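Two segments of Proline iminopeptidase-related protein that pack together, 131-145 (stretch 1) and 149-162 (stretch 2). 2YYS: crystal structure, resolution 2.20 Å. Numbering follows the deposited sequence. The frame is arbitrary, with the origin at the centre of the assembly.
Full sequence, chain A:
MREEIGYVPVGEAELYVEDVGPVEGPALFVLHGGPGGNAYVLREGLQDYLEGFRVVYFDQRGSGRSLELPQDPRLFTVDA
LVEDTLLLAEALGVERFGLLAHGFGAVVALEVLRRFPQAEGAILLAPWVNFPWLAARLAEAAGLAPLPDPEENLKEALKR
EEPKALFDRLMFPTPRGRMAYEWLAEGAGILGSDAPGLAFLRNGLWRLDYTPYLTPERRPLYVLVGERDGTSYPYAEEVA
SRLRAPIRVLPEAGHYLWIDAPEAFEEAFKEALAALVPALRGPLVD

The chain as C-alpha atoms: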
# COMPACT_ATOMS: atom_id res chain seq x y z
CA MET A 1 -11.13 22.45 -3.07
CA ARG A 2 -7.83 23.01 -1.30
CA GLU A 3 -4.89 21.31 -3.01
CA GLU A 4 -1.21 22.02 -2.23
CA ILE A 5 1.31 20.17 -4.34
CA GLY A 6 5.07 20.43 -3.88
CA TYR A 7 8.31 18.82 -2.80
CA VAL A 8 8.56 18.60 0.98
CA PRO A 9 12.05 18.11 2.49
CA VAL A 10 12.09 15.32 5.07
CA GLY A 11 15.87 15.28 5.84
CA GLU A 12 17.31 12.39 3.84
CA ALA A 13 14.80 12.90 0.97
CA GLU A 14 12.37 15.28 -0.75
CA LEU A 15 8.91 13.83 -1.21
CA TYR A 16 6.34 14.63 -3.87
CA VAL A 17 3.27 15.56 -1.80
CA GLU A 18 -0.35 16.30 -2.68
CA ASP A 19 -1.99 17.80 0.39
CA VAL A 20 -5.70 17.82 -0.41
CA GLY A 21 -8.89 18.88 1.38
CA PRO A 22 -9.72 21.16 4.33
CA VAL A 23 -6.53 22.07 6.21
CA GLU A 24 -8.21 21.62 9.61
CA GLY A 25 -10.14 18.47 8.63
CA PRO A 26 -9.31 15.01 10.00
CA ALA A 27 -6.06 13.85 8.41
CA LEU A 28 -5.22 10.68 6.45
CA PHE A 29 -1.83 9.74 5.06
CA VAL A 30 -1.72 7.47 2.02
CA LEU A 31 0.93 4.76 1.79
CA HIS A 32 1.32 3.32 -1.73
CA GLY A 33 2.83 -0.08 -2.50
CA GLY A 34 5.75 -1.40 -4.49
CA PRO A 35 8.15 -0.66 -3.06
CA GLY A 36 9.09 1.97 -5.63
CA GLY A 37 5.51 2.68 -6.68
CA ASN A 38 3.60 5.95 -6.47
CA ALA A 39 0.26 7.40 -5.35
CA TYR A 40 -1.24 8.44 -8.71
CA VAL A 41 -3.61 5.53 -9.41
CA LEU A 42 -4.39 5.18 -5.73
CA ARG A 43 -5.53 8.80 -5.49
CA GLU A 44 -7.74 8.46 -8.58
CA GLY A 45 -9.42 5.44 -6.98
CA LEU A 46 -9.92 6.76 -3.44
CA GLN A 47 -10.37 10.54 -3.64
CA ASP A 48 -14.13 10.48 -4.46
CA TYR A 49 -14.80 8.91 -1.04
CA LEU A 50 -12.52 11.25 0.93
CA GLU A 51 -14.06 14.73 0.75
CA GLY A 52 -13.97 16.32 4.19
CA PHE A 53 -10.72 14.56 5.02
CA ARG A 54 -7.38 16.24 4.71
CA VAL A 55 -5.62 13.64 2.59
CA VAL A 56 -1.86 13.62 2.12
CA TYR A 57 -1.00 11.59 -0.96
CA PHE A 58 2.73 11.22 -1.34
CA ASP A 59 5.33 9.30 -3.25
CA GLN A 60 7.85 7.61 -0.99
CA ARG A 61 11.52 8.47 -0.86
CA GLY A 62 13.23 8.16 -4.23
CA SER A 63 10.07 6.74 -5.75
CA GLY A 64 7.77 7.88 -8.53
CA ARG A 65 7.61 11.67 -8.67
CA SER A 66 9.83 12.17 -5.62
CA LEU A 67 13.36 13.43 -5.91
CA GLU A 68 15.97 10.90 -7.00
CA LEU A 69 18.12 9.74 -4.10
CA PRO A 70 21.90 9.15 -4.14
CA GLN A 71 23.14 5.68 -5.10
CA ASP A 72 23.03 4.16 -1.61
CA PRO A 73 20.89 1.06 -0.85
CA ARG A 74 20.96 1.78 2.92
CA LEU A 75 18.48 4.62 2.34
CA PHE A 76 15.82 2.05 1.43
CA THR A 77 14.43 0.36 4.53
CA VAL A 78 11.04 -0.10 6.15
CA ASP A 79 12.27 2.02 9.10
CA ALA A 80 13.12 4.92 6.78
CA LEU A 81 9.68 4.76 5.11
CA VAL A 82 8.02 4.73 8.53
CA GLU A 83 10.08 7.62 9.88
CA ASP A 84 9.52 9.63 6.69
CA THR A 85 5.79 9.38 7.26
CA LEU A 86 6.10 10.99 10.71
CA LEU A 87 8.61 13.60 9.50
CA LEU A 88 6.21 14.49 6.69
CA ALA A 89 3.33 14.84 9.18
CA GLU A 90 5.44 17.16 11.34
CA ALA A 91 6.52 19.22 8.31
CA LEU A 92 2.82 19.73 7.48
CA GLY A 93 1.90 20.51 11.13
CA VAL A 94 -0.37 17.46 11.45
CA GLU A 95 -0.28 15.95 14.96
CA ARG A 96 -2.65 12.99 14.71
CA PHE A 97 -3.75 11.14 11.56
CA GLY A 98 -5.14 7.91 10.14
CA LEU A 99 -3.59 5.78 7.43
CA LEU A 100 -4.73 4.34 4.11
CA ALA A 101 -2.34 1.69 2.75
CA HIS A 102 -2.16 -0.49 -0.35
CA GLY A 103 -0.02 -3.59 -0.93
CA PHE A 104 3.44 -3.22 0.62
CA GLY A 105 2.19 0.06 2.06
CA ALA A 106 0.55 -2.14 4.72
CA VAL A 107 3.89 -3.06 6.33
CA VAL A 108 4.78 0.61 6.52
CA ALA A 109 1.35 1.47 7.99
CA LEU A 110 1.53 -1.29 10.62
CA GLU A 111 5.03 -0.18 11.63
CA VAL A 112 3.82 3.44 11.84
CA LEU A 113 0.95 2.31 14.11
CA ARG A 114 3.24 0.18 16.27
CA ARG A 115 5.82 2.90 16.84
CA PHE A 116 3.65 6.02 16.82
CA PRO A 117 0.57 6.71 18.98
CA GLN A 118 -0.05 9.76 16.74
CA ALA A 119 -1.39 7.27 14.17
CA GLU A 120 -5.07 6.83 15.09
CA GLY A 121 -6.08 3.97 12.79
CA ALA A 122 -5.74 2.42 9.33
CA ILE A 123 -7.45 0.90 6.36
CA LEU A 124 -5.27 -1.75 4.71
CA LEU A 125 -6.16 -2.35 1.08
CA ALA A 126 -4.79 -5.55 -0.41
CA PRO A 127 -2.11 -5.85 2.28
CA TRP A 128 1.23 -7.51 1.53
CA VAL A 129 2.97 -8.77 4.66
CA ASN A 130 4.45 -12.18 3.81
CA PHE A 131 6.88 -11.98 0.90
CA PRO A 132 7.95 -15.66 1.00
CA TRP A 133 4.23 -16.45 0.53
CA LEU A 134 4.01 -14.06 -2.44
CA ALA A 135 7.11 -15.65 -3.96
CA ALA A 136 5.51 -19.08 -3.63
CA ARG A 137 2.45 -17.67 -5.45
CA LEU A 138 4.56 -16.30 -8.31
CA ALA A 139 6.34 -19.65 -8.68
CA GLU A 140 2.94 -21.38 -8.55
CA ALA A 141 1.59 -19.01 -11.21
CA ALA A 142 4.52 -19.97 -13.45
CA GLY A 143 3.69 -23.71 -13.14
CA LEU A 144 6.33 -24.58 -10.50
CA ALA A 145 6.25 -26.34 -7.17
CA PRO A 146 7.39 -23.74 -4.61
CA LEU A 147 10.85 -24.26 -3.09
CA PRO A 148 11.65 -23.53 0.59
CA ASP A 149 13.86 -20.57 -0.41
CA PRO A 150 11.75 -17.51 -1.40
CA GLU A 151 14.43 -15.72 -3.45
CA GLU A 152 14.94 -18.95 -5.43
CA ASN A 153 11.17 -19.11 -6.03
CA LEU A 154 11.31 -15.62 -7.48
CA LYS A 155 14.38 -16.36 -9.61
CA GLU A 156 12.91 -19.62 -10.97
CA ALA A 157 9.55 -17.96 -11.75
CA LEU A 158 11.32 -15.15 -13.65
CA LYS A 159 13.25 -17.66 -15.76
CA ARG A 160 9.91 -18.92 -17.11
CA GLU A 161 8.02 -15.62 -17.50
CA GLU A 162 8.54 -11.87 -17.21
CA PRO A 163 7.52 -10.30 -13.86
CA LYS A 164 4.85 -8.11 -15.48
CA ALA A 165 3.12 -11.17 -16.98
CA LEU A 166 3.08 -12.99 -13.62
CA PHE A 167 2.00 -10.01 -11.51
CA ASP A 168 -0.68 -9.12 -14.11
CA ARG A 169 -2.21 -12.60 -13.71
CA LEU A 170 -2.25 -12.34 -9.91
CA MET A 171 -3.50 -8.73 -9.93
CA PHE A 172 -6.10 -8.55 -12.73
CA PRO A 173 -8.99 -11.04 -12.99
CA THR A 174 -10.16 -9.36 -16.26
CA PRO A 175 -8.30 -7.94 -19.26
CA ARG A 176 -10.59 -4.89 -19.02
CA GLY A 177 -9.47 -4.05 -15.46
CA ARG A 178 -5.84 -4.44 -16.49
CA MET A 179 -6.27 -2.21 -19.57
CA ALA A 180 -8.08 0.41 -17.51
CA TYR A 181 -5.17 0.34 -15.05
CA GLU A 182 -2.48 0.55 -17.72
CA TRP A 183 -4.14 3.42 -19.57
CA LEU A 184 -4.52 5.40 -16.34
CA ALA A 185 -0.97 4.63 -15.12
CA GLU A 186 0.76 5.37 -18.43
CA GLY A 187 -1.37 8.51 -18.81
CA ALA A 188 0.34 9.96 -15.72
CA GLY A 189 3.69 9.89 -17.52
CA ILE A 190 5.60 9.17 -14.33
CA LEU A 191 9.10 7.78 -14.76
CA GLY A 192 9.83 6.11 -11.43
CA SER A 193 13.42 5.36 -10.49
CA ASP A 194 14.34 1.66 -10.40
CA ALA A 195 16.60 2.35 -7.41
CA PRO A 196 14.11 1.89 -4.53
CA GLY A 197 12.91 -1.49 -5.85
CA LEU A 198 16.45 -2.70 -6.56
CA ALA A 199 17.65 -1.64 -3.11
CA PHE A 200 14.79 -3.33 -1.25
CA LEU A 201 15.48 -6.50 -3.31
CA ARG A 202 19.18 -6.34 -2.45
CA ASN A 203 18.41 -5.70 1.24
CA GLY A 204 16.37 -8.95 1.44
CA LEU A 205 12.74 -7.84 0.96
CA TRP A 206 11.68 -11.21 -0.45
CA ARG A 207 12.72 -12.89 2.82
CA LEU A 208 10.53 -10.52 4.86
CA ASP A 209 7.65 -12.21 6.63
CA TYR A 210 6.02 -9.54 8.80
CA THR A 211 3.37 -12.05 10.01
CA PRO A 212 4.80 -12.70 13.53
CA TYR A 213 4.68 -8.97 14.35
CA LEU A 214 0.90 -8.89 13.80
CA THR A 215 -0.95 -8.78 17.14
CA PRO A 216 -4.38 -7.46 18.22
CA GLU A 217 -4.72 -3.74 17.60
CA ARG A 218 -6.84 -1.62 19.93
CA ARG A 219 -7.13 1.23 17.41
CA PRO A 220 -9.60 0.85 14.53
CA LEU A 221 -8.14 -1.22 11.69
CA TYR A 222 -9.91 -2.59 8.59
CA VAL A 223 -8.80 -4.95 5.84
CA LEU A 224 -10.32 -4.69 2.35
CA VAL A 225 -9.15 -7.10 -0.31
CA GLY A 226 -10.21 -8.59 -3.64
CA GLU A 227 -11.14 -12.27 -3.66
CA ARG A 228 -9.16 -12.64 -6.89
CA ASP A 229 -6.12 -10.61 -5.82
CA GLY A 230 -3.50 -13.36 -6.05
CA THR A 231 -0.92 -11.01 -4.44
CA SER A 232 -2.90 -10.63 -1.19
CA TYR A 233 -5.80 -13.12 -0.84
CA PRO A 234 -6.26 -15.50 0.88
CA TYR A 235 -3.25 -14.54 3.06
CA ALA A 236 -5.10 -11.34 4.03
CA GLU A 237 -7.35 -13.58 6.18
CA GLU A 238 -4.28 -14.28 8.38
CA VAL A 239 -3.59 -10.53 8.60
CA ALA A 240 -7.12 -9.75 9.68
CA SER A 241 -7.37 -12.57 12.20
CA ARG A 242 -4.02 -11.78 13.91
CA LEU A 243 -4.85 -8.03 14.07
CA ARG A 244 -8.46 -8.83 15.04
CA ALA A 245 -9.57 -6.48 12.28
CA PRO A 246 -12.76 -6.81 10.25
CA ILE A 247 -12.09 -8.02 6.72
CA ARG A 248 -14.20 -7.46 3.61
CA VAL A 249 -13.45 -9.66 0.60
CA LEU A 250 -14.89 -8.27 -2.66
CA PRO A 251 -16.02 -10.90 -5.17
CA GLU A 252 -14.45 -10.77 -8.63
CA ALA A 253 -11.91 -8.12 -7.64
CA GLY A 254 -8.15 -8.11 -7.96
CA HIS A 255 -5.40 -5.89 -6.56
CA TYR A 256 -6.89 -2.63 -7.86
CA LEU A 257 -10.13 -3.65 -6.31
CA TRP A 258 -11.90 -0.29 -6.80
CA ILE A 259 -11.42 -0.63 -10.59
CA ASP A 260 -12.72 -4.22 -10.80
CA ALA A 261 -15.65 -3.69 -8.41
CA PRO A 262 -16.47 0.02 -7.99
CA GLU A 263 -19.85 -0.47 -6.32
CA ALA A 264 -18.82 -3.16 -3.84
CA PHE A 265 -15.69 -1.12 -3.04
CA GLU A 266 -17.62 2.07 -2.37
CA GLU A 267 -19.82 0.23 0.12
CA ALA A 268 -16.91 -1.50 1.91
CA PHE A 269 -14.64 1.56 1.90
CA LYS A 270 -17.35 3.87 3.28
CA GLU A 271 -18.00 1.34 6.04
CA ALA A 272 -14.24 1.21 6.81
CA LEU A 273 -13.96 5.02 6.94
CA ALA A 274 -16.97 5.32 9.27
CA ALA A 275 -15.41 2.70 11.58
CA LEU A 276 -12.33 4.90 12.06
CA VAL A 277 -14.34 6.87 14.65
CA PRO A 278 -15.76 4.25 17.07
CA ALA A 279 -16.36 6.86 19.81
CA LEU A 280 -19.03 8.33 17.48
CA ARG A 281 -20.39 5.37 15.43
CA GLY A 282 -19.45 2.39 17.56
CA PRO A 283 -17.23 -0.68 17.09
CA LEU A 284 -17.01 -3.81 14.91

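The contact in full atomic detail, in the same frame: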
# COMPACT_ATOMS: atom_id res chain seq x y z
N PHE A 131 6.25 -11.92 2.21
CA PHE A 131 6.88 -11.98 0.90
C PHE A 131 7.28 -13.40 0.47
O PHE A 131 7.13 -13.71 -0.71
CB PHE A 131 8.04 -11.00 0.80
CG PHE A 131 7.59 -9.59 0.55
CD1 PHE A 131 7.51 -9.10 -0.76
CD2 PHE A 131 7.19 -8.77 1.59
CE1 PHE A 131 7.06 -7.81 -1.01
CE2 PHE A 131 6.73 -7.48 1.34
CZ PHE A 131 6.67 -7.00 0.04
N PRO A 132 7.79 -14.24 1.36
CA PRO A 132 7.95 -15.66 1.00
C PRO A 132 6.67 -16.28 0.46
O PRO A 132 6.75 -17.05 -0.47
CB PRO A 132 8.38 -16.32 2.32
CG PRO A 132 9.15 -15.23 3.01
CD PRO A 132 8.34 -13.96 2.69
N TRP A 133 5.52 -15.96 1.04
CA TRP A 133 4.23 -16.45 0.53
C TRP A 133 3.97 -15.94 -0.89
O TRP A 133 3.58 -16.70 -1.77
CB TRP A 133 3.09 -16.02 1.47
CG TRP A 133 1.74 -16.44 0.99
CD1 TRP A 133 1.16 -17.68 1.13
CD2 TRP A 133 0.80 -15.64 0.26
NE1 TRP A 133 -0.09 -17.68 0.55
CE2 TRP A 133 -0.33 -16.45 -0.00
CE3 TRP A 133 0.79 -14.30 -0.19
CZ2 TRP A 133 -1.45 -15.97 -0.69
CZ3 TRP A 133 -0.32 -13.83 -0.88
CH2 TRP A 133 -1.43 -14.67 -1.12
N LEU A 134 4.19 -14.64 -1.11
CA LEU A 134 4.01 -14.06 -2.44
C LEU A 134 4.92 -14.70 -3.47
O LEU A 134 4.51 -14.91 -4.62
CB LEU A 134 4.24 -12.54 -2.39
CG LEU A 134 4.04 -11.73 -3.68
CD1 LEU A 134 2.69 -12.03 -4.34
CD2 LEU A 134 4.16 -10.24 -3.40
N ALA A 135 6.15 -15.02 -3.06
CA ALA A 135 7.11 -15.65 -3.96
C ALA A 135 6.66 -17.06 -4.34
O ALA A 135 6.79 -17.48 -5.47
CB ALA A 135 8.50 -15.68 -3.31
N ALA A 136 6.13 -17.79 -3.37
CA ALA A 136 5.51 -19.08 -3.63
C ALA A 136 4.37 -18.94 -4.64
O ALA A 136 4.26 -19.77 -5.53
CB ALA A 136 5.00 -19.71 -2.33
N ARG A 137 3.56 -17.89 -4.52
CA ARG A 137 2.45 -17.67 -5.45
C ARG A 137 2.90 -17.35 -6.87
O ARG A 137 2.25 -17.77 -7.82
CB ARG A 137 1.51 -16.56 -4.96
CG ARG A 137 0.95 -16.77 -3.57
CD ARG A 137 -0.18 -17.76 -3.47
NE ARG A 137 0.21 -19.15 -3.63
CZ ARG A 137 0.93 -19.86 -2.76
NH1 ARG A 137 1.42 -19.30 -1.66
NH2 ARG A 137 1.18 -21.14 -3.01
N LEU A 138 3.98 -16.59 -7.01
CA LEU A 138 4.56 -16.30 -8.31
C LEU A 138 5.08 -17.59 -8.97
O LEU A 138 4.83 -17.84 -10.15
CB LEU A 138 5.70 -15.28 -8.16
CG LEU A 138 5.21 -13.86 -7.84
CD1 LEU A 138 6.34 -13.00 -7.33
CD2 LEU A 138 4.57 -13.21 -9.06
N ALA A 139 5.78 -18.40 -8.19
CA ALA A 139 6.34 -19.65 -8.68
C ALA A 139 5.20 -20.58 -9.10
O ALA A 139 5.26 -21.20 -10.15
CB ALA A 139 7.19 -20.30 -7.61
N GLU A 140 4.17 -20.64 -8.27
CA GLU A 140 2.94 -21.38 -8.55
C GLU A 140 2.26 -20.90 -9.83
O GLU A 140 1.80 -21.70 -10.63
CB GLU A 140 1.99 -21.25 -7.36
CG GLU A 140 0.60 -21.82 -7.52
CD GLU A 140 -0.21 -21.62 -6.26
OE1 GLU A 140 -0.83 -20.53 -6.14
OE2 GLU A 140 -0.20 -22.52 -5.39
N ALA A 141 2.21 -19.59 -10.03
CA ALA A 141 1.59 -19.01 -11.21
C ALA A 141 2.36 -19.35 -12.47
O ALA A 141 1.78 -19.38 -13.55
CB ALA A 141 1.46 -17.50 -11.07
N ALA A 142 3.66 -19.60 -12.33
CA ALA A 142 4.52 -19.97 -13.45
C ALA A 142 4.57 -21.49 -13.70
O ALA A 142 5.34 -21.95 -14.54
CB ALA A 142 5.93 -19.45 -13.20
N GLY A 143 3.77 -22.26 -12.96
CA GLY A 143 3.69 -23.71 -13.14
C GLY A 143 4.69 -24.53 -12.33
O GLY A 143 4.89 -25.71 -12.63
N LEU A 144 5.29 -23.94 -11.30
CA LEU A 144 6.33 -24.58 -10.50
C LEU A 144 5.83 -24.93 -9.12
O LEU A 144 4.96 -24.26 -8.57
CB LEU A 144 7.53 -23.65 -10.33
CG LEU A 144 8.18 -23.14 -11.61
CD1 LEU A 144 9.19 -22.06 -11.30
CD2 LEU A 144 8.85 -24.32 -12.34
N ALA A 145 6.40 -26.00 -8.57
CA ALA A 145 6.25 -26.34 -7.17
C ALA A 145 7.15 -25.40 -6.39
O ALA A 145 8.35 -25.33 -6.67
CB ALA A 145 6.67 -27.78 -6.93
N ASP A 149 13.16 -21.85 -0.37
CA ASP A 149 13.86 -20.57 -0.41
C ASP A 149 13.09 -19.56 -1.28
O ASP A 149 12.93 -19.76 -2.48
CB ASP A 149 15.27 -20.79 -0.95
CG ASP A 149 16.12 -19.54 -0.94
OD1 ASP A 149 15.60 -18.44 -1.19
OD2 ASP A 149 17.34 -19.56 -0.71
N PRO A 150 12.60 -18.47 -0.67
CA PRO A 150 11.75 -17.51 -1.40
C PRO A 150 12.43 -16.76 -2.54
O PRO A 150 11.78 -16.50 -3.55
CB PRO A 150 11.29 -16.55 -0.30
CG PRO A 150 12.27 -16.70 0.82
CD PRO A 150 12.80 -18.08 0.74
N GLU A 151 13.70 -16.41 -2.39
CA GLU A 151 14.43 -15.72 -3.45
C GLU A 151 14.69 -16.64 -4.64
O GLU A 151 14.71 -16.17 -5.78
CB GLU A 151 15.73 -15.10 -2.90
CG GLU A 151 15.44 -14.01 -1.86
CD GLU A 151 16.69 -13.39 -1.24
OE1 GLU A 151 17.45 -14.11 -0.55
OE2 GLU A 151 16.88 -12.17 -1.41
N GLU A 152 14.85 -17.93 -4.38
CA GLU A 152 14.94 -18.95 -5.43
C GLU A 152 13.59 -19.14 -6.14
O GLU A 152 13.54 -19.39 -7.34
CB GLU A 152 15.43 -20.30 -4.86
CG GLU A 152 16.63 -20.93 -5.57
CD GLU A 152 16.74 -22.44 -5.34
OE1 GLU A 152 16.47 -22.91 -4.20
OE2 GLU A 152 17.10 -23.16 -6.31
N ASN A 153 12.49 -19.03 -5.41
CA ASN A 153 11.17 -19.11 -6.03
C ASN A 153 10.99 -17.99 -7.03
O ASN A 153 10.53 -18.20 -8.14
CB ASN A 153 10.05 -19.07 -4.99
CG ASN A 153 9.79 -20.41 -4.38
OD1 ASN A 153 9.42 -20.52 -3.22
ND2 ASN A 153 10.00 -21.46 -5.16
N LEU A 154 11.39 -16.79 -6.62
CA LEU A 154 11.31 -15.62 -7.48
C LEU A 154 12.17 -15.79 -8.73
O LEU A 154 11.70 -15.58 -9.84
CB LEU A 154 11.75 -14.39 -6.69
CG LEU A 154 11.60 -13.04 -7.37
CD1 LEU A 154 10.13 -12.67 -7.60
CD2 LEU A 154 12.29 -11.99 -6.52
N LYS A 155 13.43 -16.18 -8.53
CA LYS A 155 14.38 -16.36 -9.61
C LYS A 155 13.89 -17.41 -10.61
O LYS A 155 13.96 -17.20 -11.81
CB LYS A 155 15.77 -16.74 -9.05
CG LYS A 155 16.81 -17.14 -10.11
CD LYS A 155 18.25 -17.18 -9.55
CE LYS A 155 18.49 -18.40 -8.63
NZ LYS A 155 18.36 -19.72 -9.32
N GLU A 156 13.39 -18.53 -10.11
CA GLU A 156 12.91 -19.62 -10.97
C GLU A 156 11.62 -19.25 -11.74
O GLU A 156 11.43 -19.68 -12.88
CB GLU A 156 12.71 -20.90 -10.16
CG GLU A 156 14.01 -21.49 -9.61
CD GLU A 156 15.00 -21.85 -10.71
OE1 GLU A 156 14.61 -22.61 -11.62
OE2 GLU A 156 16.16 -21.37 -10.67
N ALA A 157 10.75 -18.48 -11.11
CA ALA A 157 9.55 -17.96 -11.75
C ALA A 157 9.92 -17.04 -12.91
O ALA A 157 9.33 -17.13 -13.99
CB ALA A 157 8.69 -17.22 -10.76
N LEU A 158 10.92 -16.17 -12.68
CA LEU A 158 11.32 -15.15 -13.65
C LEU A 158 12.15 -15.72 -14.80
O LEU A 158 12.32 -15.05 -15.81
CB LEU A 158 12.06 -14.00 -12.95
CG LEU A 158 11.26 -13.18 -11.91
CD1 LEU A 158 11.95 -11.84 -11.60
CD2 LEU A 158 9.81 -12.95 -12.32
N LYS A 159 12.64 -16.94 -14.65
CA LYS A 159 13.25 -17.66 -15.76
C LYS A 159 12.18 -18.09 -16.77
O LYS A 159 12.44 -18.15 -17.97
CB LYS A 159 14.01 -18.90 -15.27
CG LYS A 159 15.40 -18.61 -14.70
CD LYS A 159 16.18 -19.93 -14.48
CE LYS A 159 17.38 -19.75 -13.54
NZ LYS A 159 17.81 -21.06 -12.97
N ARG A 160 10.99 -18.41 -16.27
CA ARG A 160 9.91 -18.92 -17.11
C ARG A 160 9.10 -17.80 -17.76
O ARG A 160 8.73 -17.90 -18.93
CB ARG A 160 8.99 -19.84 -16.30
CG ARG A 160 9.67 -21.15 -15.91
CD ARG A 160 8.72 -22.25 -15.44
NE ARG A 160 8.53 -23.31 -16.44
CZ ARG A 160 7.68 -24.33 -16.32
NH1 ARG A 160 6.92 -24.48 -15.25
NH2 ARG A 160 7.59 -25.22 -17.31
N GLU A 161 8.83 -16.74 -17.01
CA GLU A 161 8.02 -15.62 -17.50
C GLU A 161 8.51 -14.30 -16.94
O GLU A 161 9.10 -14.25 -15.87
CB GLU A 161 6.56 -15.82 -17.11
CG GLU A 161 5.96 -17.14 -17.57
CD GLU A 161 4.46 -17.15 -17.48
OE1 GLU A 161 3.83 -16.24 -18.07
OE2 GLU A 161 3.90 -18.06 -16.83
N GLU A 162 8.25 -13.22 -17.68
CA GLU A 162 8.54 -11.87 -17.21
C GLU A 162 7.71 -11.52 -15.97
O GLU A 162 6.58 -11.97 -15.83
CB GLU A 162 8.26 -10.85 -18.34
CG GLU A 162 9.30 -10.82 -19.46
CD GLU A 162 10.66 -10.36 -18.96
OE1 GLU A 162 10.75 -9.24 -18.40
OE2 GLU A 162 11.64 -11.11 -19.13
O HOH W 1 5.42 -20.36 -16.72

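Two helices, 131-141 and 150-160, run in nearly the same direction, 27° apart, with axes 8.1 Å apart at closest approach. Ala-135, Ala-139 and Ala-157 lie between the helices; Ala-139 CA is 4.0 Å from Ala-157 CB, so the backbones come close. The CA atoms of Ala-139 and Ala-157 are 4.8 Å apart.

Arg-160 covers the most surface. Its side chain lies against Ala-142, Gly-143 and Leu-144, just after the first helix. Arg-160 NH1 is 3.1 Å from Ala-142 O and 3.5 Å from Gly-143 O, which sits at the edge of the guanidinium. Arg-160 NH1 also lies 3.5 Å from Leu-144 CD2. Gly-143 has positive phi in a Schellman motif; a CB here would jam against the preceding carbonyl and crowd Arg-160 NH1. A water donates hydrogen bonds to Ala-142 O (2.7 Å) and Glu-161 OE2 (2.8 Å), bridging the stretches.

Asn-153 points toward stretch 1. Asn-153 CB is 3.7 Å from Ala-135 O, and the residue is buried against Ala-135, Ala-136 and Ala-139, whose side chains are small.

Ala-142 and Leu-144 follow the first helix. Ala-142 CB meets Ala-157 CB at 4.3 Å. Leu-144 CD1 reaches Glu-156 O at 3.6 Å, so the chain after the turn still packs on the second helix.

Apolar contacts complete the interface. Pro-132 CB is 3.9 Å from Pro-150 CB, and Leu-138 CD1 is 3.8 Å from Leu-154 CD1. These pairs put carbon against carbon, and their side chains have no polar group to satisfy. In all, 628 Å² is buried between the stretches, both sides summed.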